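Long-range contact in putative molybdenum carrier protein (Syntrophus aciditrophicus SB, PDB 3IMK), which is of unknown function but may bind a molybdenum cofactor or a related nucleotide-like ligand: residues Ala19-Asp25 with Ile145-Met150. Residues are numbered along the deposited sequence; the frame is centred on the assembly and turned at random.
Sequences ADRAALD and IYQATM
Ile145 opens the contact by setting its CG2 methyl 3.8 Å from Ala19 N, at the start of helix 19-29. Its CG1 passes more loosely by Ala19 CB. Next comes Tyr146, which makes the one hydrogen bond between the two helical segments. Its CG lies anti to the backbone N (chi1 175°), and this throws the ring across to the other helix. Ala22 CB sits over one ring face in a CH-pi contact, 4.1 Å from the centroid. Tyr146 OH donates to Asp25 OD2 at 2.6 Å, and the acceptor lies in the ring plane, at the edge. The hydroxyl meets the carboxylate on its anti side, and the carboxylate and ring planes stand 68° apart. Tyr53 OH bonds the other oxygen, Asp25 OD1, so both carboxylate oxygens are held. A phenylalanine in place of Tyr146 would probably keep the Ala22 packing but leave Asp25 OD2 without this donor. One turn on, Thr149 presses CG2 against Ala22 CB at 3.5 Å. Its OG1 turns back to Ile145 O (2.8 Å), which also accepts from Thr149 N on the opposite face of the carbonyl plane. The OG1 bond satisfies the buried hydroxyl within its own helix. Selenomethionine Met150, modelled in two conformers, bends its chain toward Ala22 in one of them, so its exact approach is doubtful. Small Ala19 and Ala22 let the axes of the two segments approach to 8.0 Å, crossing at -38°. Ile145 and Thr149 also touch Ile80 of strand 76-81. This is the packing of neighbouring helices against a parallel sheet, as in the Rossmann-like alpha/beta fold of the SLOG clan.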
ATOM      1  N   ALA A  19       4.125  -5.079  -3.814  1.00 11.87           N
ATOM      2  CA  ALA A  19       3.575  -3.753  -3.574  1.00 10.81           C
ATOM      3  C   ALA A  19       3.924  -3.198  -2.186  1.00  9.87           C
ATOM      4  O   ALA A  19       4.315  -2.028  -2.061  1.00 11.43           O
ATOM      5  CB  ALA A  19       2.014  -3.771  -3.741  1.00 12.03           C
ATOM      6  N   ASP A  20       3.760  -4.017  -1.138  1.00 10.49           N
ATOM      7  CA  ASP A  20       4.016  -3.510   0.226  1.00 10.83           C
ATOM      8  C   ASP A  20       5.463  -2.968   0.333  1.00 10.81           C
ATOM      9  O   ASP A  20       5.729  -1.953   1.021  1.00  9.81           O
ATOM     10  CB  ASP A  20       3.883  -4.618   1.272  1.00 10.39           C
ATOM     11  CG  ASP A  20       2.475  -5.016   1.652  1.00 13.17           C
ATOM     12  OD1 ASP A  20       1.489  -4.475   1.142  1.00 12.44           O
ATOM     13  OD2 ASP A  20       2.416  -5.928   2.526  1.00 11.92           O
ATOM     14  N   ARG A  21       6.415  -3.735  -0.187  1.00  9.96           N
ATOM     15  CA  ARG A  21       7.838  -3.422  -0.036  1.00 10.37           C
ATOM     16  C   ARG A  21       8.209  -2.180  -0.845  1.00  9.75           C
ATOM     17  O   ARG A  21       8.933  -1.274  -0.355  1.00 11.08           O
ATOM     18  CB  ARG A  21       8.690  -4.634  -0.402  1.00 11.45           C
ATOM     19  CG  ARG A  21      10.127  -4.553   0.166  1.00 10.88           C
ATOM     20  CD  ARG A  21      10.170  -4.750   1.713  1.00 11.23           C
ATOM     21  NE  ARG A  21       9.651  -6.037   2.183  1.00 11.51           N
ATOM     22  CZ  ARG A  21      10.337  -7.173   2.199  1.00 14.16           C
ATOM     23  NH1 ARG A  21      11.594  -7.205   1.790  1.00 11.51           N
ATOM     24  NH2 ARG A  21       9.770  -8.295   2.632  1.00 11.91           N
ATOM     25  N   ALA A  22       7.634  -2.060  -2.054  1.00 10.91           N
ATOM     26  CA  ALA A  22       7.817  -0.858  -2.829  1.00  9.72           C
ATOM     27  C   ALA A  22       7.285   0.365  -2.096  1.00  9.33           C
ATOM     28  O   ALA A  22       7.890   1.461  -2.149  1.00 11.85           O
ATOM     29  CB  ALA A  22       7.156  -0.971  -4.233  1.00 11.59           C
ATOM     30  N   ALA A  23       6.132   0.241  -1.459  1.00  9.29           N
ATOM     31  CA  ALA A  23       5.648   1.380  -0.712  1.00 10.00           C
ATOM     32  C   ALA A  23       6.625   1.900   0.322  1.00 10.21           C
ATOM     33  O   ALA A  23       6.840   3.120   0.461  1.00 10.73           O
ATOM     34  CB  ALA A  23       4.285   1.008  -0.047  1.00 11.69           C
ATOM     35  N   LEU A  24       7.224   0.972   1.081  1.00  9.31           N
ATOM     36  CA  LEU A  24       8.167   1.350   2.122  1.00 10.91           C
ATOM     37  C   LEU A  24       9.464   1.933   1.531  1.00 10.38           C
ATOM     38  O   LEU A  24       9.978   2.927   2.013  1.00 10.95           O
ATOM     39  CB  LEU A  24       8.482   0.146   3.028  1.00 11.54           C
ATOM     40  CG  LEU A  24       7.273  -0.483   3.731  1.00 11.55           C
ATOM     41  CD1 LEU A  24       7.719  -1.706   4.606  1.00 13.53           C
ATOM     42  CD2 LEU A  24       6.492   0.527   4.595  1.00 14.96           C
ATOM     43  N   ASP A  25       9.961   1.321   0.446  1.00 10.32           N
ATOM     44  CA  ASP A  25      11.199   1.764  -0.170  1.00  9.78           C
ATOM     45  C   ASP A  25      10.988   3.154  -0.749  1.00  9.99           C
ATOM     46  O   ASP A  25      11.880   4.021  -0.670  1.00 10.55           O
ATOM     47  CB  ASP A  25      11.651   0.765  -1.240  1.00 10.54           C
ATOM     48  CG  ASP A  25      12.178  -0.519  -0.663  1.00 12.20           C
ATOM     49  OD1 ASP A  25      12.543  -0.531   0.534  1.00 13.03           O
ATOM     50  OD2 ASP A  25      12.304  -1.517  -1.424  1.00 12.70           O
ATOM     51  N   ILE A 145       5.171  -6.143 -10.089  1.00 11.69           N
ATOM     52  CA  ILE A 145       4.440  -5.241  -9.195  1.00 11.21           C
ATOM     53  C   ILE A 145       5.313  -4.305  -8.352  1.00 11.79           C
ATOM     54  O   ILE A 145       4.932  -3.177  -8.113  1.00 12.08           O
ATOM     55  CB  ILE A 145       3.404  -5.999  -8.331  1.00 12.47           C
ATOM     56  CG1 ILE A 145       2.366  -5.023  -7.777  1.00 14.18           C
ATOM     57  CG2 ILE A 145       4.091  -6.776  -7.194  1.00 13.69           C
ATOM     58  CD1 ILE A 145       1.553  -4.330  -8.787  1.00 16.54           C
ATOM     59  N   TYR A 146       6.505  -4.757  -7.954  1.00 12.22           N
ATOM     60  CA  TYR A 146       7.385  -3.900  -7.141  1.00 11.46           C
ATOM     61  C   TYR A 146       7.746  -2.642  -7.933  1.00 11.51           C
ATOM     62  O   TYR A 146       7.548  -1.524  -7.481  1.00 11.78           O
ATOM     63  CB  TYR A 146       8.656  -4.673  -6.732  1.00 11.92           C
ATOM     64  CG  TYR A 146       9.647  -3.785  -6.008  1.00 11.74           C
ATOM     65  CD1 TYR A 146      10.583  -3.038  -6.697  1.00 12.43           C
ATOM     66  CD2 TYR A 146       9.620  -3.688  -4.618  1.00 12.45           C
ATOM     67  CE1 TYR A 146      11.447  -2.187  -6.036  1.00 13.81           C
ATOM     68  CE2 TYR A 146      10.459  -2.845  -3.950  1.00 13.49           C
ATOM     69  CZ  TYR A 146      11.406  -2.115  -4.669  1.00 12.87           C
ATOM     70  OH  TYR A 146      12.269  -1.261  -4.007  1.00 13.75           O
ATOM     71  N   GLN A 147       8.272  -2.838  -9.139  1.00 10.87           N
ATOM     72  CA  GLN A 147       8.732  -1.668  -9.900  1.00  8.70           C
ATOM     73  C   GLN A 147       7.556  -0.813 -10.404  1.00  9.29           C
ATOM     74  O   GLN A 147       7.679   0.404 -10.517  1.00 10.63           O
ATOM     75  CB  GLN A 147       9.628  -2.050 -11.081  1.00 12.08           C
ATOM     76  CG  GLN A 147      10.383  -0.855 -11.687  1.00 12.41           C
ATOM     77  CD  GLN A 147      11.271  -0.139 -10.666  1.00 11.64           C
ATOM     78  OE1 GLN A 147      12.036  -0.801  -9.947  1.00 17.19           O
ATOM     79  NE2 GLN A 147      11.154   1.188 -10.561  1.00 16.42           N
ATOM     80  N   ALA A 148       6.452  -1.460 -10.744  1.00 11.29           N
ATOM     81  CA  ALA A 148       5.293  -0.710 -11.172  1.00 11.05           C
ATOM     82  C   ALA A 148       4.801   0.214 -10.051  1.00 10.22           C
ATOM     83  O   ALA A 148       4.393   1.376 -10.299  1.00 11.58           O
ATOM     84  CB  ALA A 148       4.181  -1.667 -11.583  1.00 11.99           C
ATOM     85  N   THR A 149       4.795  -0.327  -8.821  1.00 12.02           N
ATOM     86  CA  THR A 149       4.431   0.450  -7.639  1.00 11.63           C
ATOM     87  C   THR A 149       5.383   1.640  -7.449  1.00 11.02           C
ATOM     88  O   THR A 149       4.950   2.771  -7.226  1.00 11.73           O
ATOM     89  CB  THR A 149       4.357  -0.459  -6.400  1.00 10.86           C
ATOM     90  OG1 THR A 149       3.292  -1.383  -6.628  1.00 12.01           O
ATOM     91  CG2 THR A 149       4.024   0.369  -5.161  1.00 12.46           C
HETATM   92  N   MSE A 150       6.701   1.380  -7.520  0.60  9.64           N
HETATM   93  CA  MSE A 150       7.680   2.479  -7.430  0.60 11.22           C
HETATM   94  C   MSE A 150       7.402   3.558  -8.471  0.60 10.20           C
HETATM   95  O   MSE A 150       7.426   4.746  -8.157  0.60 12.35           O
HETATM   96  CB  MSE A 150       9.130   1.966  -7.549  0.60 13.90           C
HETATM   97  CG  MSE A 150       9.562   0.988  -6.457  0.60 11.57           C
HETATM   98 SE   MSE A 150       9.801   1.861  -4.774  0.45 12.60          SE
HETATM   99  CE  MSE A 150      11.399   2.954  -5.049  0.60 20.28           C
TER